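PDB 6FX6: SaTIE-TED from Staphylococcus aureus, which is of unknown function but carries a thioester domain of a cell-wall-anchored surface protein, a class of domain thought to form covalent links to host targets. Local coordinates for residues D9-D14 with K37-G42; I13-N18 with S93-I98; A58-A63 with Y212-A217; Y97-M102 with L119-R124. All blocks are in the same frame, centred on the assembly; numbering follows the deposited sequence.

How the contacts relate
Strand 5-13 starts the series. Contact 1 closes the first loop by pairing it with strand 30-40, with 22 residues between the segments. Contact 2 leaves from the end of the same strand and shares Ile-13 and Asp-14 with contact 1. It brings segment 13-18, the strand end and the loop after it, to helix 94-107 across 74 residues. Contact 3 joins strand 59-64 to strand 210-213. Its segments alternate with those of contact 2, so the two loops cross. Contact 4 starts on the helix where contact 2 ends and ties it to helix 121-134. It is nested inside the long loop of contact 3. Tyr-97 touches both Lys-37 and Phe-38, so helix and sheet meet there.

Contact 1: D9-D14 with K37-G42; sequences DVKWID and KFYVNG. With ZN (zinc ion), chain B.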
# COMPACT_ATOMS: atom_id res chain seq x y z
N ASP A 9 15.65 -5.89 -12.46
CA ASP A 9 16.86 -5.18 -12.02
C ASP A 9 16.99 -5.30 -10.51
O ASP A 9 16.05 -5.67 -9.82
CB ASP A 9 16.79 -3.70 -12.42
CG ASP A 9 16.68 -3.50 -13.93
OD1 ASP A 9 17.27 -4.29 -14.71
OD2 ASP A 9 16.01 -2.53 -14.35
N VAL A 10 18.18 -4.97 -10.02
CA VAL A 10 18.50 -5.11 -8.60
C VAL A 10 19.49 -4.04 -8.16
O VAL A 10 20.26 -3.53 -8.97
CB VAL A 10 19.11 -6.51 -8.32
CG1 VAL A 10 20.47 -6.69 -8.98
CG2 VAL A 10 19.21 -6.78 -6.82
N LYS A 11 19.43 -3.68 -6.88
CA LYS A 11 20.51 -2.99 -6.20
C LYS A 11 20.85 -3.82 -4.97
O LYS A 11 19.97 -4.15 -4.17
CB LYS A 11 20.11 -1.56 -5.83
CG LYS A 11 19.99 -0.67 -7.07
CD LYS A 11 20.15 0.82 -6.77
CE LYS A 11 18.84 1.48 -6.41
NZ LYS A 11 18.96 2.96 -6.34
N TRP A 12 22.12 -4.19 -4.84
CA TRP A 12 22.55 -5.09 -3.78
C TRP A 12 22.80 -4.32 -2.49
O TRP A 12 23.42 -3.25 -2.50
CB TRP A 12 23.82 -5.85 -4.19
CG TRP A 12 23.57 -6.81 -5.31
CD1 TRP A 12 23.97 -6.68 -6.61
CD2 TRP A 12 22.83 -8.03 -5.24
NE1 TRP A 12 23.54 -7.76 -7.34
CE2 TRP A 12 22.83 -8.60 -6.52
CE3 TRP A 12 22.16 -8.70 -4.20
CZ2 TRP A 12 22.20 -9.82 -6.81
CZ3 TRP A 12 21.53 -9.91 -4.49
CH2 TRP A 12 21.55 -10.45 -5.78
N ILE A 13 22.30 -4.87 -1.39
CA ILE A 13 22.55 -4.36 -0.05
C ILE A 13 23.48 -5.36 0.60
O ILE A 13 23.08 -6.48 0.93
CB ILE A 13 21.23 -4.24 0.74
CG1 ILE A 13 20.27 -3.26 0.03
CG2 ILE A 13 21.50 -3.80 2.18
CD1 ILE A 13 18.82 -3.38 0.45
N ASP A 14 24.74 -4.98 0.77
CA ASP A 14 25.76 -5.86 1.32
C ASP A 14 26.64 -5.04 2.27
O ASP A 14 27.34 -4.13 1.85
CB ASP A 14 26.60 -6.48 0.20
CG ASP A 14 27.60 -7.52 0.69
OD1 ASP A 14 27.48 -7.99 1.84
OD2 ASP A 14 28.52 -7.89 -0.08
N LYS A 37 17.50 -5.66 -3.44
CA LYS A 37 16.44 -4.67 -3.54
C LYS A 37 16.00 -4.67 -5.00
O LYS A 37 16.70 -4.14 -5.87
CB LYS A 37 16.93 -3.29 -3.11
CG LYS A 37 15.82 -2.25 -2.99
CD LYS A 37 16.41 -0.88 -2.72
CE LYS A 37 15.32 0.15 -2.48
NZ LYS A 37 15.88 1.52 -2.36
N PHE A 38 14.84 -5.26 -5.26
CA PHE A 38 14.36 -5.48 -6.62
C PHE A 38 13.69 -4.24 -7.21
O PHE A 38 12.94 -3.53 -6.54
CB PHE A 38 13.35 -6.63 -6.66
CG PHE A 38 13.92 -7.95 -6.21
CD1 PHE A 38 14.82 -8.65 -7.01
CD2 PHE A 38 13.53 -8.52 -5.00
CE1 PHE A 38 15.33 -9.88 -6.61
CE2 PHE A 38 14.04 -9.75 -4.59
CZ PHE A 38 14.94 -10.43 -5.39
N TYR A 39 13.98 -4.00 -8.49
CA TYR A 39 13.29 -2.99 -9.29
C TYR A 39 12.76 -3.65 -10.56
O TYR A 39 13.43 -4.50 -11.13
CB TYR A 39 14.24 -1.86 -9.69
CG TYR A 39 14.67 -0.97 -8.53
CD1 TYR A 39 15.64 -1.40 -7.63
CD2 TYR A 39 14.12 0.30 -8.36
CE1 TYR A 39 16.03 -0.60 -6.57
CE2 TYR A 39 14.52 1.12 -7.31
CZ TYR A 39 15.47 0.66 -6.42
OH TYR A 39 15.87 1.46 -5.37
N VAL A 40 11.55 -3.27 -10.98
CA VAL A 40 11.00 -3.67 -12.27
C VAL A 40 10.47 -2.42 -12.95
O VAL A 40 9.55 -1.78 -12.45
CB VAL A 40 9.85 -4.71 -12.13
CG1 VAL A 40 9.36 -5.15 -13.51
CG2 VAL A 40 10.31 -5.91 -11.30
N ASN A 41 11.09 -2.08 -14.08
CA ASN A 41 10.76 -0.88 -14.87
C ASN A 41 10.69 0.40 -14.02
O ASN A 41 9.77 1.20 -14.15
CB ASN A 41 9.46 -1.11 -15.67
CG ASN A 41 9.40 -0.27 -16.94
OD1 ASN A 41 8.39 0.34 -17.23
ND2 ASN A 41 10.49 -0.26 -17.70
N GLY A 42 11.69 0.57 -13.15
CA GLY A 42 11.77 1.71 -12.25
C GLY A 42 11.06 1.56 -10.91
O GLY A 42 11.35 2.32 -10.00
ZN ZN B . 28.66 -7.13 -1.92
O HOH W 1 14.30 -0.90 -13.09
O HOH W 2 13.35 -3.16 -15.18
O HOH W 3 26.98 -7.75 -3.09
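Two waters grip Asp-9 OD2, and each donates to it. One lies 2.7 Å from Asp-9 OD2 and accepts from Gly-42 N. The other, 2.9 Å from Asp-9 OD2, accepts from Asn-41 N. The carboxylate is thus bridged to the tight turn that follows strand 30-40. At the backbone angles of Gly-42 a CB would press on the preceding carbonyl O, which suits glycine.

The backbones pair as antiparallel strands. Asp-9 with Tyr-39 and Lys-11 with Lys-37 are hydrogen-bonded pairs. Val-10 with Phe-38 is the non-hydrogen-bonded pair between them. Asp-9 N donates to Tyr-39 O at 2.9 Å. Tyr-39 N returns a nearly straight bond (177°) to Asp-9 O at 3.0 Å, from above the carbonyl plane. Lys-11 N to Lys-37 O is 2.9 Å, and Lys-37 N to Lys-11 O is 3.0 Å.

Asp-9, Lys-11, Lys-37 and Tyr-39 share one face. The Lys-11 chain bends at chi3 (-89°) and crosses the Tyr-39 ring obliquely. Its CE comes close to Tyr-39 OH, at 3.1 Å. Lys-37 runs extended, and its NZ donates to Tyr-39 OH at 3.0 Å. Lys-37 NZ is also hydrogen-bonded to Tyr-86. The two ammonium groups lie near each other, which may make one of them easier to deprotonate.

Val-10 and Phe-38 point to the other face, where Phe-38 packs on Leu-8 and Ile-56. Phe-38 N probably bonds to Tyr-97 OH. Strand 30-40 is thus an inner strand of the antiparallel sheet of the thioester domain, paired on both edges, with strands 5-13 and 43-47.

Contact 2: I13-N18 with S93-I98; sequences IDKGIN and SDEQYI. With ZN (zinc ion), chain B.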
# COMPACT_ATOMS: atom_id res chain seq x y z
N ILE A 13 22.30 -4.87 -1.39
CA ILE A 13 22.55 -4.36 -0.05
C ILE A 13 23.48 -5.36 0.60
O ILE A 13 23.08 -6.48 0.93
CB ILE A 13 21.23 -4.24 0.74
CG1 ILE A 13 20.27 -3.26 0.03
CG2 ILE A 13 21.50 -3.80 2.18
CD1 ILE A 13 18.82 -3.38 0.45
N ASP A 14 24.74 -4.98 0.77
CA ASP A 14 25.76 -5.86 1.32
C ASP A 14 26.64 -5.04 2.27
O ASP A 14 27.34 -4.13 1.85
CB ASP A 14 26.60 -6.48 0.20
CG ASP A 14 27.60 -7.52 0.69
OD1 ASP A 14 27.48 -7.99 1.84
OD2 ASP A 14 28.52 -7.89 -0.08
N LYS A 15 26.58 -5.39 3.56
CA LYS A 15 27.39 -4.73 4.58
C LYS A 15 28.25 -5.74 5.34
O LYS A 15 28.70 -5.46 6.45
CB LYS A 15 26.49 -3.91 5.50
CG LYS A 15 25.80 -2.76 4.78
CD LYS A 15 24.83 -1.99 5.66
CE LYS A 15 24.00 -1.01 4.83
NZ LYS A 15 22.93 -0.35 5.63
N GLY A 16 28.51 -6.90 4.73
CA GLY A 16 29.26 -7.98 5.38
C GLY A 16 28.59 -8.55 6.62
O GLY A 16 29.25 -9.11 7.48
N ILE A 17 27.26 -8.40 6.68
CA ILE A 17 26.45 -8.76 7.85
C ILE A 17 25.54 -9.90 7.44
O ILE A 17 24.95 -9.86 6.36
CB ILE A 17 25.55 -7.57 8.26
CG1 ILE A 17 26.38 -6.39 8.77
CG2 ILE A 17 24.54 -7.98 9.34
CD1 ILE A 17 25.67 -5.05 8.69
N ASN A 18 25.43 -10.92 8.29
CA ASN A 18 24.35 -11.89 8.19
C ASN A 18 23.07 -11.18 8.62
O ASN A 18 22.91 -10.85 9.79
CB ASN A 18 24.59 -13.11 9.09
CG ASN A 18 25.76 -13.97 8.61
OD1 ASN A 18 26.17 -13.90 7.45
ND2 ASN A 18 26.29 -14.78 9.51
N SER A 93 15.38 3.84 3.78
CA SER A 93 16.64 3.15 4.07
C SER A 93 16.58 1.69 3.64
O SER A 93 15.51 1.09 3.56
CB SER A 93 17.00 3.22 5.57
OG SER A 93 16.07 2.50 6.38
N ASP A 94 17.76 1.14 3.38
CA ASP A 94 17.94 -0.29 3.14
C ASP A 94 17.29 -1.13 4.24
O ASP A 94 16.69 -2.16 3.97
CB ASP A 94 19.43 -0.63 3.06
CG ASP A 94 20.12 -0.04 1.82
OD1 ASP A 94 19.43 0.36 0.85
OD2 ASP A 94 21.37 0.00 1.82
N GLU A 95 17.39 -0.66 5.48
CA GLU A 95 16.78 -1.34 6.62
C GLU A 95 15.25 -1.38 6.52
O GLU A 95 14.65 -2.42 6.80
CB GLU A 95 17.23 -0.69 7.95
CG GLU A 95 18.69 -0.95 8.33
CD GLU A 95 19.71 -0.07 7.60
OE1 GLU A 95 19.31 0.81 6.81
OE2 GLU A 95 20.92 -0.28 7.82
N GLN A 96 14.61 -0.28 6.11
CA GLN A 96 13.15 -0.27 5.90
C GLN A 96 12.71 -1.21 4.78
O GLN A 96 11.73 -1.93 4.94
CB GLN A 96 12.59 1.13 5.57
CG GLN A 96 11.94 1.88 6.72
CD GLN A 96 10.87 1.12 7.46
OE1 GLN A 96 11.02 0.82 8.64
NE2 GLN A 96 9.76 0.82 6.80
N TYR A 97 13.42 -1.16 3.65
CA TYR A 97 13.14 -2.09 2.55
C TYR A 97 13.21 -3.54 3.02
O TYR A 97 12.33 -4.34 2.71
CB TYR A 97 14.10 -1.90 1.37
CG TYR A 97 13.80 -2.87 0.26
CD1 TYR A 97 12.86 -2.58 -0.73
CD2 TYR A 97 14.40 -4.13 0.24
CE1 TYR A 97 12.57 -3.49 -1.73
CE2 TYR A 97 14.11 -5.05 -0.75
CZ TYR A 97 13.20 -4.73 -1.73
OH TYR A 97 12.93 -5.66 -2.71
N ILE A 98 14.28 -3.87 3.74
CA ILE A 98 14.48 -5.23 4.26
C ILE A 98 13.36 -5.61 5.22
O ILE A 98 12.80 -6.70 5.12
CB ILE A 98 15.86 -5.38 4.94
CG1 ILE A 98 16.96 -5.38 3.88
CG2 ILE A 98 15.95 -6.68 5.74
CD1 ILE A 98 18.37 -5.26 4.43
ZN ZN B . 28.66 -7.13 -1.92
O HOH W 3 26.98 -7.75 -3.09
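Van der Waals packing comes first, and Ile-13 carries it. Its side chain runs past that of Asp-94 in the opposite direction. Ile-13 CG1 lies 3.7 Å from Asp-94 CG, so the isoleucine branch rests against the carboxylate. Two contacts are apolar. Ile-13 CG2 reaches Ile-98 CD1 at 4.1 Å. Ile-13 CD1 approaches Tyr-97 CD2 obliquely, at 4.5 Å. Ile-13 is buried here and also touches Trp-19.

The ionic part belongs to Lys-15. Its chain is extended beyond CG and crosses Glu-95 at about a right angle. Glu-95 folds at chi2 (79°), which brings its carboxylate round to the lysine. Lys-15 NZ and Glu-95 OE2 form a salt bridge of 3.0 Å. Asp-94 OD2 is farther from Lys-15 NZ, at 4.1 Å, too far for a salt bridge but close enough to add to the attraction. The two acids lie in the first turn of the helix, a place where negative charge is probably favourable. They may also favour the protonated form of Lys-15.

Hydrogen bonds fix each segment on its own side. Gly-16 N donates to Asp-14 OD1 from above the carboxylate plane, at 3.3 Å. On the helix side, Gln-96 N donates to Ser-93 OG at 3.2 Å. Ser-93 OG also bonds to Asp-91.

Metal binding uses the other Asp-14 oxygen. Asp-14 OD2 coordinates a zinc ion at 2.0 Å, and a water also binds that zinc.

The loop is therefore shaped by an Asx turn, and it packs on a helix start with a serine N-cap.

Contact 3: A58-A63 with Y212-A217; sequences AVHTGA and YTSGNA
Ser-214 CB sits squarely over one face of the His-60 ring. It is 3.5 Å from the His-60 ring centroid and 7° off the normal, a CH-pi contact. Ser-214 OG, anti to its backbone N (chi1 177°), turns instead to the chain before the histidine, 3.6 Å from Val-59 O and 3.8 Å from Ala-58 CB. Tyr-212, two residues before Ser-214, also meets His-60. Tyr-212 CB meets His-60 CB at 3.8 Å, and the tyrosine ring leans obliquely on the backbone of Gly-62. Tyr-212 CE1 is 3.5 Å from Gly-62 CA, a closeness that the missing side chain permits.

Thr-61 and Thr-213 form an antiparallel hydrogen-bonded pair. Thr-61 N donates to Thr-213 O at 3.0 Å, and the return bond from Thr-213 N to Thr-61 O is longer, 3.3 Å. A water bridges Thr-61 O and Thr-213 OG1.

Further out, His-60 ND1 donates to Ala-58 O at 2.8 Å. Ala-58 O lies in the ring plane, so this bond fixes the rotation of the imidazole under Ser-214. Strand 5-13 borders strand 59-64, and His-60 also packs on Leu-8.

Beyond Ser-214 the chain makes a type II' turn to Ala-217, with Gly-215 at positive phi. It leads from strand 210-213 to strand 220-222. Strand 210-213, late in the chain, pairs with strand 59-64 and extends the sheet formed with strand 5-13, consistent with the slipknot topology of this class of thioester domains.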
# COMPACT_ATOMS: atom_id res chain seq x y z
N ALA A 58 17.02 -11.21 -16.02
CA ALA A 58 16.23 -12.00 -16.97
C ALA A 58 14.90 -11.33 -17.25
O ALA A 58 14.36 -10.60 -16.40
CB ALA A 58 16.01 -13.41 -16.44
N VAL A 59 14.37 -11.61 -18.44
CA VAL A 59 13.07 -11.10 -18.87
C VAL A 59 11.97 -11.89 -18.17
O VAL A 59 11.92 -13.12 -18.28
CB VAL A 59 12.92 -11.22 -20.41
CG1 VAL A 59 11.53 -10.78 -20.86
CG2 VAL A 59 14.00 -10.42 -21.12
N HIS A 60 11.10 -11.19 -17.44
CA HIS A 60 9.95 -11.79 -16.77
C HIS A 60 8.68 -11.41 -17.50
O HIS A 60 8.65 -10.43 -18.25
CB HIS A 60 9.86 -11.30 -15.32
CG HIS A 60 10.99 -11.74 -14.45
ND1 HIS A 60 12.31 -11.50 -14.78
CD2 HIS A 60 11.01 -12.38 -13.26
CE1 HIS A 60 13.09 -11.99 -13.83
NE2 HIS A 60 12.32 -12.52 -12.89
N THR A 61 7.62 -12.18 -17.28
CA THR A 61 6.31 -11.88 -17.85
C THR A 61 5.39 -11.40 -16.73
O THR A 61 5.22 -12.10 -15.72
CB THR A 61 5.70 -13.09 -18.59
OG1 THR A 61 5.06 -13.97 -17.66
CG2 THR A 61 6.77 -13.85 -19.37
N GLY A 62 4.82 -10.22 -16.91
CA GLY A 62 3.90 -9.63 -15.94
C GLY A 62 2.48 -10.14 -16.10
O GLY A 62 1.92 -10.07 -17.20
N ALA A 63 1.92 -10.66 -15.02
CA ALA A 63 0.51 -11.05 -14.96
C ALA A 63 -0.08 -10.48 -13.67
O ALA A 63 0.66 -10.13 -12.77
CB ALA A 63 0.38 -12.57 -14.97
N TYR A 212 5.53 -11.07 -11.47
CA TYR A 212 6.49 -11.28 -12.55
C TYR A 212 7.17 -12.62 -12.37
O TYR A 212 7.67 -12.93 -11.28
CB TYR A 212 7.53 -10.16 -12.55
CG TYR A 212 7.00 -8.88 -13.15
CD1 TYR A 212 7.01 -8.68 -14.53
CD2 TYR A 212 6.48 -7.87 -12.34
CE1 TYR A 212 6.51 -7.52 -15.09
CE2 TYR A 212 5.99 -6.69 -12.90
CZ TYR A 212 6.00 -6.52 -14.27
OH TYR A 212 5.52 -5.37 -14.83
N THR A 213 7.20 -13.40 -13.45
CA THR A 213 7.64 -14.79 -13.43
C THR A 213 8.66 -15.02 -14.54
O THR A 213 8.44 -14.60 -15.67
CB THR A 213 6.44 -15.73 -13.62
OG1 THR A 213 5.49 -15.51 -12.57
CG2 THR A 213 6.86 -17.20 -13.62
N SER A 214 9.77 -15.67 -14.19
CA SER A 214 10.76 -16.13 -15.16
C SER A 214 11.13 -17.58 -14.84
O SER A 214 11.90 -17.84 -13.91
CB SER A 214 12.01 -15.25 -15.12
OG SER A 214 13.01 -15.74 -16.00
N GLY A 215 10.55 -18.52 -15.59
CA GLY A 215 10.84 -19.95 -15.43
C GLY A 215 10.39 -20.50 -14.09
O GLY A 215 9.23 -20.30 -13.69
N ASN A 216 11.30 -21.18 -13.41
CA ASN A 216 11.08 -21.71 -12.05
C ASN A 216 11.65 -20.80 -10.95
O ASN A 216 11.57 -21.13 -9.76
CB ASN A 216 11.67 -23.12 -11.93
CG ASN A 216 10.95 -24.13 -12.81
OD1 ASN A 216 9.72 -24.20 -12.82
ND2 ASN A 216 11.71 -24.92 -13.56
N ALA A 217 12.20 -19.64 -11.34
CA ALA A 217 12.82 -18.71 -10.39
C ALA A 217 11.78 -18.01 -9.51
O ALA A 217 10.58 -18.12 -9.74
CB ALA A 217 13.67 -17.69 -11.14
O HOH W 4 3.52 -13.88 -13.70

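Contact 4: Y97-M102 with L119-R124; sequences YIATQM and LNYEAR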
# COMPACT_ATOMS: atom_id res chain seq x y z
N TYR A 97 13.42 -1.16 3.65
CA TYR A 97 13.14 -2.09 2.55
C TYR A 97 13.21 -3.54 3.02
O TYR A 97 12.33 -4.34 2.71
CB TYR A 97 14.10 -1.90 1.37
CG TYR A 97 13.80 -2.87 0.26
CD1 TYR A 97 12.86 -2.58 -0.73
CD2 TYR A 97 14.40 -4.13 0.24
CE1 TYR A 97 12.57 -3.49 -1.73
CE2 TYR A 97 14.11 -5.05 -0.75
CZ TYR A 97 13.20 -4.73 -1.73
OH TYR A 97 12.93 -5.66 -2.71
N ILE A 98 14.28 -3.87 3.74
CA ILE A 98 14.48 -5.23 4.26
C ILE A 98 13.36 -5.61 5.22
O ILE A 98 12.80 -6.70 5.12
CB ILE A 98 15.86 -5.38 4.94
CG1 ILE A 98 16.96 -5.38 3.88
CG2 ILE A 98 15.95 -6.68 5.74
CD1 ILE A 98 18.37 -5.26 4.43
N ALA A 99 13.04 -4.70 6.14
CA ALA A 99 11.95 -4.94 7.11
C ALA A 99 10.63 -5.19 6.40
O ALA A 99 9.88 -6.10 6.77
CB ALA A 99 11.83 -3.77 8.07
N THR A 100 10.35 -4.39 5.38
CA THR A 100 9.13 -4.55 4.59
C THR A 100 9.11 -5.90 3.88
O THR A 100 8.11 -6.62 3.94
CB THR A 100 8.97 -3.39 3.59
OG1 THR A 100 8.96 -2.16 4.31
CG2 THR A 100 7.67 -3.51 2.80
N GLN A 101 10.21 -6.26 3.22
CA GLN A 101 10.35 -7.58 2.58
C GLN A 101 10.16 -8.70 3.60
O GLN A 101 9.50 -9.69 3.31
CB GLN A 101 11.73 -7.73 1.92
CG GLN A 101 12.00 -9.08 1.26
CD GLN A 101 11.11 -9.34 0.07
OE1 GLN A 101 11.48 -9.04 -1.07
NE2 GLN A 101 9.93 -9.91 0.32
N MSE A 102 10.76 -8.53 4.78
CA MSE A 102 10.66 -9.54 5.84
C MSE A 102 9.26 -9.70 6.37
O MSE A 102 8.86 -10.82 6.71
CB MSE A 102 11.61 -9.23 7.00
CG MSE A 102 13.00 -9.80 6.73
SE MSE A 102 14.27 -9.01 8.02
CE MSE A 102 13.64 -9.94 9.64
N LEU A 119 18.87 -4.05 12.32
CA LEU A 119 17.60 -3.82 11.60
C LEU A 119 16.57 -3.03 12.38
O LEU A 119 15.76 -2.34 11.77
CB LEU A 119 16.93 -5.14 11.19
CG LEU A 119 17.04 -5.46 9.71
CD1 LEU A 119 18.48 -5.68 9.36
CD2 LEU A 119 16.21 -6.68 9.38
N ASN A 120 16.57 -3.17 13.71
CA ASN A 120 15.52 -2.60 14.55
C ASN A 120 14.17 -3.16 14.07
O ASN A 120 13.22 -2.40 13.85
CB ASN A 120 15.59 -1.06 14.50
CG ASN A 120 14.89 -0.40 15.67
OD1 ASN A 120 14.94 -0.88 16.80
ND2 ASN A 120 14.25 0.73 15.41
N TYR A 121 14.12 -4.48 13.89
CA TYR A 121 13.02 -5.12 13.15
C TYR A 121 11.68 -5.00 13.83
O TYR A 121 10.68 -4.66 13.19
CB TYR A 121 13.31 -6.61 12.87
CG TYR A 121 12.21 -7.29 12.06
CD1 TYR A 121 11.91 -6.87 10.76
CD2 TYR A 121 11.46 -8.34 12.60
CE1 TYR A 121 10.90 -7.48 10.02
CE2 TYR A 121 10.45 -8.97 11.86
CZ TYR A 121 10.17 -8.53 10.58
OH TYR A 121 9.18 -9.14 9.83
N GLU A 122 11.64 -5.30 15.13
CA GLU A 122 10.37 -5.31 15.85
C GLU A 122 9.71 -3.93 15.86
O GLU A 122 8.50 -3.84 15.70
CB GLU A 122 10.56 -5.85 17.28
CG GLU A 122 10.95 -7.33 17.34
CD GLU A 122 9.94 -8.24 16.65
OE1 GLU A 122 8.73 -8.14 16.95
OE2 GLU A 122 10.36 -9.07 15.81
N ALA A 123 10.51 -2.88 16.03
CA ALA A 123 10.01 -1.50 15.99
C ALA A 123 9.58 -1.07 14.58
O ALA A 123 8.58 -0.37 14.42
CB ALA A 123 11.05 -0.53 16.54
N ARG A 124 10.34 -1.48 13.56
CA ARG A 124 9.97 -1.21 12.17
C ARG A 124 8.67 -1.91 11.78
O ARG A 124 7.78 -1.29 11.20
CB ARG A 124 11.10 -1.59 11.20
CG ARG A 124 12.26 -0.60 11.17
CD ARG A 124 13.22 -0.87 10.02
NE ARG A 124 13.82 0.37 9.51
CZ ARG A 124 14.87 1.01 10.02
NH1 ARG A 124 15.51 0.54 11.08
NH2 ARG A 124 15.30 2.13 9.45
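Ile-98 turns its CG2 branch to Leu-119, meeting it at about a right angle. The gap from Ile-98 CG2 to Leu-119 CD2 is 3.6 Å. Next, Ala-99 gives the closest CA-CA approach, with its CA 6.1 Å from that of Tyr-121. Its small CB lies 3.8 Å from Arg-124 CD. Ala-99 O meets the edge of the Tyr-121 ring, in its plane, 3.7 Å from Tyr-121 CE1.

One turn on, Met-102, modelled as selenomethionine, meets both Leu-119 and Tyr-121. Met-102 SE and Leu-119 CD2 touch tip to tip at 3.3 Å, a tight fit. The bend at chi3 (71°) then carries Met-102 CE over the centre of the Tyr-121 ring, 3.6 Å from its centroid. This is a CH-pi contact, and the selenium lies obliquely beside the same ring as a Met-aromatic contact.

No hydrogen bond joins the two segments. Arg-124 NH1 donates back to Leu-119 O of its own segment, and NH2 forms a salt bridge with Asp-91. Tyr-121 OH bonds to Glu-106. With these polar ends satisfied, the join between helix 94-107 and the start of helix 121-134, with Leu-119 just before it, is left to apolar, CH-pi and Met-aromatic contacts.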